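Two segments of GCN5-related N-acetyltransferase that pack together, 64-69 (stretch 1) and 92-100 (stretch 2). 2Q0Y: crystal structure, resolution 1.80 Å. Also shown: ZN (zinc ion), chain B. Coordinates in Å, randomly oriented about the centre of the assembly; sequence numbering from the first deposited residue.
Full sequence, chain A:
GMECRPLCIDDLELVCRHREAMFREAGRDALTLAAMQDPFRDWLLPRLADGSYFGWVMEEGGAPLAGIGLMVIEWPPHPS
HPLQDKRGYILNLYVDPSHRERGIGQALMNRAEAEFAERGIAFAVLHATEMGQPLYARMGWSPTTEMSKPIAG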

# COMPACT_ATOMS: atom_id res chain seq x y z
N PRO A 64 24.46 -16.67 -3.76
CA PRO A 64 23.47 -15.82 -3.12
C PRO A 64 22.97 -16.38 -1.79
O PRO A 64 22.53 -17.53 -1.74
CB PRO A 64 22.32 -15.78 -4.16
CG PRO A 64 22.98 -16.13 -5.45
CD PRO A 64 23.98 -17.16 -5.06
N LEU A 65 23.06 -15.55 -0.75
CA LEU A 65 22.63 -15.88 0.61
C LEU A 65 21.42 -15.07 1.06
O LEU A 65 20.78 -15.41 2.05
CB LEU A 65 23.76 -15.54 1.60
CG LEU A 65 25.07 -16.29 1.63
CD1 LEU A 65 25.82 -15.82 2.83
CD2 LEU A 65 24.87 -17.79 1.68
N ALA A 66 21.15 -13.97 0.38
CA ALA A 66 20.10 -13.04 0.79
C ALA A 66 19.71 -12.14 -0.35
O ALA A 66 20.48 -11.94 -1.30
CB ALA A 66 20.56 -12.20 1.96
N GLY A 67 18.53 -11.55 -0.25
CA GLY A 67 18.06 -10.63 -1.25
C GLY A 67 17.02 -9.69 -0.70
O GLY A 67 16.44 -9.95 0.36
N ILE A 68 16.80 -8.60 -1.43
CA ILE A 68 15.76 -7.63 -1.11
C ILE A 68 15.18 -7.10 -2.41
O ILE A 68 15.86 -7.07 -3.45
CB ILE A 68 16.31 -6.51 -0.20
CG1 ILE A 68 15.16 -5.70 0.45
CG2 ILE A 68 17.29 -5.61 -0.98
CD1 ILE A 68 15.67 -4.78 1.57
N GLY A 69 13.91 -6.74 -2.36
CA GLY A 69 13.21 -6.18 -3.52
C GLY A 69 12.76 -4.75 -3.23
O GLY A 69 12.45 -4.42 -2.09
ZN ZN B . 28.85 -18.43 5.14
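Stretch 2, residues 92-100: NLYVDPSHR

Stretch 2 runs beside stretch 1 as a neighbouring antiparallel strand. Residues 92-95 are assigned to the strand; Leu93 to Val95 are extended, while Asn92 has phi/psi 60/32. From Asp96 onward the chain leaves it as loop or turn. All of stretch 1 is strand. The N-to-C directions of the two strands differ by 169°, and their axes approach to 4.6 Å. Together the two segments bury 416 Å².

Pro64 makes no contact with stretch 2. Leu65 lies where the partner strand ends, with Asp96 opposite at a CA-CA distance of 5.3 Å. Its carbonyl accepts a hydrogen bond from Asp96, with Asp96 N 2.8 Å from Leu65 O. The CB of Asp96 points toward stretch 1 and sits 4.4 Å from Leu65 CB. The CB of Leu65 points sideways, but the end of its side chain comes nearer to stretch 2. There Leu65 CD1 lies over one face of the His99 ring, 3.5 Å from its centroid and 15° off the ring normal, a CH-pi contact; the nearest ring atom is His99 CD2 at 3.4 Å. Both ring nitrogens of His99 are engaged: ND1 donates to Asp96 OD2 at 2.8 Å, and NE2 binds the zinc ion at 2.0 Å. Backbone closes the same turn, with His99 N 2.9 Å from Asp96 O.

Ala66 pairs with Val95 as a non-hydrogen-bonded bridge, CA to CA 4.3 Å. Their side chains lie on the same face of the sheet, and Ala66 CB meets Val95 CG2 at 4.1 Å. Ala66 CA also makes a CA-H...O contact with Tyr94 O at 3.1 Å. The carbonyl of Val95 is used within stretch 2: Arg100 NE and Arg100 NH2 each donate to Val95 O at 2.8 Å.

Gly67 faces Tyr94 in a hydrogen-bonded bridge, CA to CA 5.6 Å. The bonds run both ways: Gly67 N to Tyr94 O is 3.0 Å, and Tyr94 N to Gly67 O is 3.1 Å. Gly67 has no side chain, while that of Tyr94 lies on the face opposite Ala66 and Val95. Gly67 O also receives a CA-H...O contact from Leu93 CA at 3.3 Å.

Ile68 is level with Leu93, CA to CA 4.3 Å. Both CB atoms point sideways, and the side chains make an apolar contact, Ile68 CB to Leu93 CD1, at 4.1 Å. Gly69 is buried but adds no close contact with stretch 2. The side-chain amide of Asn92 is hydrogen-bonded elsewhere in the structure.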

# COMPACT_ATOMS: atom_id res chain seq x y z
N ASN A 92 10.12 -8.69 0.03
CA ASN A 92 10.90 -9.91 -0.18
C ASN A 92 12.31 -9.92 0.41
O ASN A 92 13.20 -10.59 -0.12
CB ASN A 92 10.99 -10.26 -1.68
CG ASN A 92 9.65 -10.59 -2.28
OD1 ASN A 92 8.76 -11.09 -1.59
ND2 ASN A 92 9.50 -10.31 -3.57
N LEU A 93 12.52 -9.22 1.53
CA LEU A 93 13.77 -9.35 2.27
C LEU A 93 13.85 -10.74 2.88
O LEU A 93 13.00 -11.12 3.71
CB LEU A 93 13.88 -8.30 3.37
CG LEU A 93 15.14 -8.43 4.26
CD1 LEU A 93 16.43 -8.35 3.45
CD2 LEU A 93 15.16 -7.39 5.35
N TYR A 94 14.86 -11.50 2.47
CA TYR A 94 15.10 -12.83 2.99
C TYR A 94 16.59 -13.01 3.20
O TYR A 94 17.39 -12.68 2.31
CB TYR A 94 14.59 -13.93 2.07
CG TYR A 94 14.72 -15.30 2.71
CD1 TYR A 94 13.86 -15.69 3.75
CD2 TYR A 94 15.72 -16.19 2.32
CE1 TYR A 94 13.99 -16.94 4.35
CE2 TYR A 94 15.87 -17.42 2.92
CZ TYR A 94 15.00 -17.80 3.94
OH TYR A 94 15.15 -19.03 4.52
N VAL A 95 16.95 -13.54 4.37
CA VAL A 95 18.34 -13.87 4.66
C VAL A 95 18.47 -15.35 5.03
O VAL A 95 17.74 -15.85 5.89
CB VAL A 95 18.91 -12.99 5.82
CG1 VAL A 95 20.36 -13.32 6.08
CG2 VAL A 95 18.77 -11.51 5.53
N ASP A 96 19.41 -16.05 4.40
CA ASP A 96 19.68 -17.46 4.71
C ASP A 96 19.75 -17.66 6.23
O ASP A 96 20.45 -16.93 6.91
CB ASP A 96 21.00 -17.91 4.09
CG ASP A 96 21.39 -19.31 4.50
OD1 ASP A 96 20.76 -20.26 4.01
OD2 ASP A 96 22.33 -19.49 5.32
N PRO A 97 19.02 -18.66 6.77
CA PRO A 97 18.97 -18.90 8.19
C PRO A 97 20.30 -19.11 8.91
O PRO A 97 20.38 -18.88 10.12
CB PRO A 97 18.13 -20.18 8.28
CG PRO A 97 17.29 -20.17 7.12
CD PRO A 97 18.09 -19.53 6.04
N SER A 98 21.32 -19.57 8.20
CA SER A 98 22.64 -19.75 8.79
C SER A 98 23.54 -18.53 8.72
O SER A 98 24.69 -18.61 9.13
CB SER A 98 23.33 -20.93 8.14
OG SER A 98 22.57 -22.08 8.42
N HIS A 99 23.00 -17.41 8.24
CA HIS A 99 23.77 -16.19 8.07
C HIS A 99 23.05 -14.97 8.63
O HIS A 99 23.18 -13.86 8.10
CB HIS A 99 24.11 -16.00 6.58
CG HIS A 99 25.13 -16.98 6.10
ND1 HIS A 99 24.79 -18.25 5.67
CD2 HIS A 99 26.48 -16.91 6.03
CE1 HIS A 99 25.89 -18.90 5.33
NE2 HIS A 99 26.93 -18.12 5.55
N ARG A 100 22.33 -15.17 9.74
CA ARG A 100 21.55 -14.09 10.34
C ARG A 100 22.21 -13.30 11.47
O ARG A 100 21.60 -12.37 12.02
CB ARG A 100 20.19 -14.63 10.77
CG ARG A 100 19.35 -14.89 9.56
CD ARG A 100 18.01 -15.44 9.89
NE ARG A 100 17.31 -15.76 8.66
CZ ARG A 100 16.19 -16.47 8.64
NH1 ARG A 100 15.63 -16.85 9.78
NH2 ARG A 100 15.63 -16.78 7.49